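Local coordinates for Co-chaperone DjlA N-terminal domain-containing protein (Porphyromonas gingivalis, PDB 2H5N) that is of unknown function but binds magnesium and has the all-helical TerB-like fold, perhaps related to the N-terminal domain of the co-chaperone DjlA, at residues 21-26 and 67-72; 45-50 and 88-93. One frame throughout, in Å; residues are numbered along the deposited sequence.

Contact 1 of 2, residues 21-26 and 67-72; sequences IIKMAK and IEASQA
The flat group that K23 meets is the peptide joining I67 to E68, approached at its carbonyl oxygen by the ammonium group. K23 NZ donates a 2.8 Å hydrogen bond to I67 O, lying nearly along the C=O axis (174°). Just behind the ammonium, K23 CE packs 3.7 Å from A69 N. K23 CG stands anti to its own backbone N (chi1 -176°), where it rests 4.0 Å from A72 CB, and I67 CD1 comes within 4.2 Å of that same CG. Beyond it the chain bends at chi2 and again at chi4. M24 works beside it with its methyl end alone. Curled at chi2 and chi3, the thioether brings M24 CE to 3.6 Å from A72 CB and equally close to A69 O. The contact joins helix 15-30 to the start of helix 69-77 in the all-helical TerB-like domain, on a side that also meets a second subunit, whose L115 packs on M24 and T114 on A69. K23 thus serves as a worked example of a lysine that is aliphatic along its stem and polar at its tip. Its NZ also binds S64 O, linking helix 15-30 to the end of helix 54-64 and to the turn that leads into helix 69-77. Two backbone carbonyls grip one ammonium group, and their partial negative charge would probably favour its protonated form.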
loop_
_atom_site.group_PDB
_atom_site.type_symbol
_atom_site.label_atom_id
_atom_site.label_comp_id
_atom_site.label_asym_id
_atom_site.label_seq_id
_atom_site.Cartn_x
_atom_site.Cartn_y
_atom_site.Cartn_z
ATOM N N ILE A 21 -14.425 -7.428 -8.310
ATOM C CA ILE A 21 -15.073 -7.062 -7.057
ATOM C C ILE A 21 -14.067 -6.948 -5.912
ATOM O O ILE A 21 -13.984 -5.913 -5.225
ATOM C CB ILE A 21 -16.204 -8.079 -6.697
ATOM C CG1 ILE A 21 -17.362 -7.929 -7.724
ATOM C CG2 ILE A 21 -16.684 -7.903 -5.207
ATOM C CD1 ILE A 21 -18.388 -9.039 -7.681
ATOM N N ILE A 22 -13.270 -7.986 -5.745
ATOM C CA ILE A 22 -12.270 -8.001 -4.689
ATOM C C ILE A 22 -11.144 -6.938 -4.876
ATOM O O ILE A 22 -10.705 -6.348 -3.896
ATOM C CB ILE A 22 -11.783 -9.467 -4.334
ATOM C CG1 ILE A 22 -11.187 -9.479 -2.936
ATOM C CG2 ILE A 22 -10.743 -10.018 -5.303
ATOM C CD1 ILE A 22 -12.215 -9.238 -1.818
ATOM N N LYS A 23 -10.763 -6.643 -6.122
ATOM C CA LYS A 23 -9.819 -5.552 -6.455
ATOM C C LYS A 23 -10.398 -4.152 -6.091
ATOM O O LYS A 23 -9.683 -3.261 -5.601
ATOM C CB LYS A 23 -9.467 -5.639 -7.960
ATOM C CG LYS A 23 -8.425 -4.653 -8.538
ATOM C CD LYS A 23 -7.050 -4.845 -7.867
ATOM C CE LYS A 23 -5.862 -4.320 -8.687
ATOM N NZ LYS A 23 -4.599 -5.180 -8.545
ATOM N N MET A 24 -11.693 -3.974 -6.292
ATOM C CA MET A 24 -12.342 -2.720 -5.887
ATOM C C MET A 24 -12.336 -2.551 -4.366
ATOM O O MET A 24 -12.053 -1.471 -3.859
ATOM C CB MET A 24 -13.750 -2.585 -6.502
ATOM C CG MET A 24 -13.728 -2.438 -8.074
ATOM S SD MET A 24 -12.922 -0.907 -8.655
ATOM C CE MET A 24 -11.214 -1.484 -8.833
ATOM N N ALA A 25 -12.569 -3.647 -3.660
ATOM C CA ALA A 25 -12.603 -3.696 -2.203
ATOM C C ALA A 25 -11.243 -3.436 -1.591
ATOM O O ALA A 25 -11.130 -2.668 -0.626
ATOM C CB ALA A 25 -13.151 -5.047 -1.739
ATOM N N LYS A 26 -10.214 -4.086 -2.130
ATOM C CA LYS A 26 -8.826 -3.751 -1.797
ATOM C C LYS A 26 -8.455 -2.259 -2.012
ATOM O O LYS A 26 -7.828 -1.615 -1.155
ATOM C CB LYS A 26 -7.894 -4.644 -2.579
ATOM C CG LYS A 26 -7.625 -6.017 -1.913
ATOM C CD LYS A 26 -6.736 -6.861 -2.833
ATOM C CE LYS A 26 -6.469 -8.197 -2.237
ATOM N NZ LYS A 26 -5.323 -8.952 -2.883
ATOM N N ILE A 67 -4.340 -8.187 -12.122
ATOM C CA ILE A 67 -5.131 -7.309 -12.961
ATOM C C ILE A 67 -5.042 -5.871 -12.512
ATOM O O ILE A 67 -4.878 -5.582 -11.334
ATOM C CB ILE A 67 -6.620 -7.735 -13.141
ATOM C CG1 ILE A 67 -7.391 -7.671 -11.812
ATOM C CG2 ILE A 67 -6.732 -9.060 -13.976
ATOM C CD1 ILE A 67 -8.813 -7.062 -11.952
ATOM N N GLU A 68 -5.150 -4.979 -13.481
ATOM C CA GLU A 68 -5.203 -3.559 -13.241
ATOM C C GLU A 68 -6.528 -3.114 -12.580
ATOM O O GLU A 68 -7.624 -3.545 -12.969
ATOM C CB GLU A 68 -5.040 -2.834 -14.578
ATOM C CG GLU A 68 -3.724 -3.107 -15.323
ATOM C CD GLU A 68 -2.518 -2.634 -14.544
ATOM O OE1 GLU A 68 -2.559 -1.482 -14.047
ATOM O OE2 GLU A 68 -1.538 -3.413 -14.419
ATOM N N ALA A 69 -6.430 -2.174 -11.635
ATOM C CA ALA A 69 -7.639 -1.589 -11.047
ATOM C C ALA A 69 -8.552 -1.045 -12.144
ATOM O O ALA A 69 -9.766 -1.170 -12.064
ATOM C CB ALA A 69 -7.298 -0.518 -9.962
ATOM N N SER A 70 -7.987 -0.481 -13.201
ATOM C CA SER A 70 -8.815 0.125 -14.262
ATOM C C SER A 70 -9.644 -0.916 -15.036
ATOM O O SER A 70 -10.753 -0.648 -15.487
ATOM C CB SER A 70 -7.944 0.975 -15.203
ATOM O OG SER A 70 -6.851 0.235 -15.701
ATOM N N GLN A 71 -9.113 -2.125 -15.142
ATOM C CA GLN A 71 -9.829 -3.210 -15.786
ATOM C C GLN A 71 -10.964 -3.747 -14.939
ATOM O O GLN A 71 -12.023 -4.135 -15.470
ATOM C CB GLN A 71 -8.842 -4.341 -16.108
ATOM C CG GLN A 71 -9.464 -5.626 -16.621
ATOM C CD GLN A 71 -10.234 -5.500 -17.932
ATOM O OE1 GLN A 71 -10.204 -4.455 -18.630
ATOM N NE2 GLN A 71 -10.932 -6.578 -18.286
ATOM N N ALA A 72 -10.763 -3.781 -13.617
ATOM C CA ALA A 72 -11.845 -4.165 -12.680
ATOM C C ALA A 72 -13.008 -3.182 -12.792
ATOM O O ALA A 72 -14.164 -3.568 -12.772
ATOM C CB ALA A 72 -11.312 -4.231 -11.224
#

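Contact 2 of 2, residues 45-50 and 88-93; sequences REFMRF and ASYLGV
F50 drives the edge of its ring into a face of Y90, a T-shaped (edge-to-face) pair with planes at 84° and centroids 5.1 Å apart. The atom that leads is F50 CE2, 3.5 Å from Y90 CG and displaced toward the rim of the tyrosine ring, while F50 CZ rests against Y90 CB at 3.8 Å. Y90 has CG anti to its backbone N (chi1 169°), which places that CG against F50 CE2. In F50, CG lies beside the backbone N (chi1 -77°), and from there the CE2-CZ edge of the ring meets the tyrosine. At the edge of the tyrosine, in its plane, E46 CB lies 3.8 Å from Y90 CE1, and beyond the ring F47 CB approaches Y90 OH to the same distance. The hydroxyl itself is hydrogen-bonded to M43 O, one turn back on helix 37-47. In the helical bundle of this TerB-family domain, Y90 packs between helix 81-94 and the last part of helix 37-47 with the residues after it, and I21 and I22 of helix 15-30 pack on it as well. E46 divides its side chain between two tasks. Its CB belongs to the aromatic contact and its CG brushes V93 CG2, but the chain bends at chi2 and its carboxylate turns to the arginines: E46 OE2 pairs with R45 NE at 3.5 Å, whereas OE1 has a long, purely electrostatic relation to R49. F50 also pairs edge-to-face with Y86 and with F13.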
loop_
_atom_site.group_PDB
_atom_site.type_symbol
_atom_site.label_atom_id
_atom_site.label_comp_id
_atom_site.label_asym_id
_atom_site.label_seq_id
_atom_site.Cartn_x
_atom_site.Cartn_y
_atom_site.Cartn_z
ATOM N N ARG A 45 -15.133 -12.270 4.518
ATOM C CA ARG A 45 -16.326 -13.029 4.965
ATOM C C ARG A 45 -17.506 -12.748 4.018
ATOM O O ARG A 45 -18.116 -13.670 3.494
ATOM C CB ARG A 45 -16.688 -12.681 6.407
ATOM C CG ARG A 45 -17.805 -13.509 7.004
ATOM C CD ARG A 45 -18.055 -13.071 8.443
ATOM N NE ARG A 45 -18.720 -11.763 8.515
ATOM C CZ ARG A 45 -18.218 -10.659 9.089
ATOM N NH1 ARG A 45 -17.012 -10.663 9.676
ATOM N NH2 ARG A 45 -18.939 -9.537 9.079
ATOM N N GLU A 46 -17.775 -11.470 3.748
ATOM C CA GLU A 46 -18.904 -11.103 2.907
ATOM C C GLU A 46 -18.732 -11.409 1.419
ATOM O O GLU A 46 -19.727 -11.541 0.709
ATOM C CB GLU A 46 -19.291 -9.636 3.140
ATOM C CG GLU A 46 -19.730 -9.349 4.594
ATOM C CD GLU A 46 -20.994 -10.121 4.992
ATOM O OE1 GLU A 46 -21.963 -10.078 4.228
ATOM O OE2 GLU A 46 -21.014 -10.770 6.056
ATOM N N PHE A 47 -17.478 -11.525 0.953
ATOM C CA PHE A 47 -17.166 -11.961 -0.420
ATOM C C PHE A 47 -17.772 -13.348 -0.735
ATOM O O PHE A 47 -18.180 -13.619 -1.863
ATOM C CB PHE A 47 -15.645 -11.972 -0.652
ATOM C CG PHE A 47 -15.234 -12.166 -2.083
ATOM C CD1 PHE A 47 -15.819 -11.417 -3.114
ATOM C CD2 PHE A 47 -14.199 -13.041 -2.407
ATOM C CE1 PHE A 47 -15.415 -11.574 -4.443
ATOM C CE2 PHE A 47 -13.766 -13.191 -3.758
ATOM C CZ PHE A 47 -14.382 -12.453 -4.769
ATOM N N MET A 48 -17.830 -14.215 0.269
ATOM C CA MET A 48 -18.446 -15.511 0.107
ATOM C C MET A 48 -19.918 -15.415 -0.319
ATOM O O MET A 48 -20.421 -16.309 -1.008
ATOM C CB MET A 48 -18.339 -16.254 1.411
ATOM C CG MET A 48 -16.946 -16.189 1.921
ATOM S SD MET A 48 -16.310 -17.803 1.686
ATOM C CE MET A 48 -16.874 -18.442 3.257
ATOM N N ARG A 49 -20.593 -14.326 0.052
ATOM C CA ARG A 49 -22.010 -14.171 -0.301
ATOM C C ARG A 49 -22.185 -14.062 -1.800
ATOM O O ARG A 49 -23.299 -14.146 -2.301
ATOM C CB ARG A 49 -22.622 -12.959 0.372
ATOM C CG ARG A 49 -22.624 -13.054 1.873
ATOM C CD ARG A 49 -23.997 -13.111 2.364
ATOM N NE ARG A 49 -24.022 -13.204 3.814
ATOM C CZ ARG A 49 -25.110 -13.493 4.514
ATOM N NH1 ARG A 49 -25.037 -13.559 5.836
ATOM N NH2 ARG A 49 -26.267 -13.722 3.892
ATOM N N PHE A 50 -21.073 -13.902 -2.506
ATOM C CA PHE A 50 -21.063 -13.829 -3.980
ATOM C C PHE A 50 -21.094 -15.187 -4.662
ATOM O O PHE A 50 -21.117 -15.266 -5.899
ATOM C CB PHE A 50 -19.891 -12.991 -4.474
ATOM C CG PHE A 50 -20.118 -11.516 -4.322
ATOM C CD1 PHE A 50 -20.811 -10.810 -5.287
ATOM C CD2 PHE A 50 -19.655 -10.838 -3.201
ATOM C CE1 PHE A 50 -21.011 -9.432 -5.161
ATOM C CE2 PHE A 50 -19.861 -9.477 -3.048
ATOM C CZ PHE A 50 -20.548 -8.766 -4.022
ATOM N N ALA A 88 -22.290 -2.575 -4.834
ATOM C CA ALA A 88 -22.308 -1.362 -3.983
ATOM C C ALA A 88 -22.642 -1.674 -2.512
ATOM O O ALA A 88 -22.105 -1.050 -1.592
ATOM C CB ALA A 88 -23.287 -0.299 -4.531
ATOM N N SER A 89 -23.543 -2.626 -2.289
ATOM C CA SER A 89 -23.973 -2.935 -0.918
ATOM C C SER A 89 -22.804 -3.527 -0.178
ATOM O O SER A 89 -22.538 -3.156 0.955
ATOM C CB SER A 89 -25.219 -3.850 -0.878
ATOM O OG SER A 89 -26.248 -3.280 -1.672
ATOM N N TYR A 90 -22.091 -4.406 -0.863
ATOM C CA TYR A 90 -20.894 -5.078 -0.364
ATOM C C TYR A 90 -19.802 -4.077 0.014
ATOM O O TYR A 90 -19.224 -4.139 1.097
ATOM C CB TYR A 90 -20.376 -6.036 -1.449
ATOM C CG TYR A 90 -18.995 -6.604 -1.180
ATOM C CD1 TYR A 90 -18.766 -7.415 -0.066
ATOM C CD2 TYR A 90 -17.907 -6.330 -2.044
ATOM C CE1 TYR A 90 -17.524 -7.934 0.185
ATOM C CE2 TYR A 90 -16.646 -6.878 -1.799
ATOM C CZ TYR A 90 -16.461 -7.681 -0.681
ATOM O OH TYR A 90 -15.223 -8.243 -0.387
ATOM N N LEU A 91 -19.551 -3.114 -0.871
ATOM C CA LEU A 91 -18.522 -2.147 -0.613
ATOM C C LEU A 91 -18.914 -1.297 0.591
ATOM O O LEU A 91 -18.074 -0.965 1.399
ATOM C CB LEU A 91 -18.197 -1.330 -1.859
ATOM C CG LEU A 91 -17.460 -2.095 -2.981
ATOM C CD1 LEU A 91 -17.474 -1.267 -4.233
ATOM C CD2 LEU A 91 -16.000 -2.495 -2.596
ATOM N N GLY A 92 -20.212 -1.044 0.742
ATOM C CA GLY A 92 -20.725 -0.217 1.783
ATOM C C GLY A 92 -20.679 -0.819 3.162
ATOM O O GLY A 92 -20.504 -0.084 4.147
ATOM N N VAL A 93 -20.835 -2.138 3.248
ATOM C CA VAL A 93 -20.772 -2.804 4.535
ATOM C C VAL A 93 -19.355 -3.081 5.019
ATOM O O VAL A 93 -19.167 -3.267 6.224
ATOM C CB VAL A 93 -21.591 -4.126 4.582
ATOM C CG1 VAL A 93 -23.019 -3.903 4.060
ATOM C CG2 VAL A 93 -20.884 -5.214 3.837
#

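From the N terminus, helix 15-30 supplies residues 21-26, and the chain runs on through helices 37-47 and 54-64 before residues 67-72 close contact 1, a loop with 40 residues between its ends. Contact 2 opens inside that loop, at 45-50, and closes beyond it at 88-93, after helices 54-64 and 69-77; the two loops therefore cross rather than nest. Helix 15-30 links them in space: A25 CA packs against L91 CD2 at 3.6 Å, and I21 CD1 reaches F50 CE1 at 3.7 Å. Contact 1 ties helix 15-30 to the start of helix 69-77 beside a second subunit, whereas contact 2 joins helices 37-47 and 81-94 near the centre of the chain.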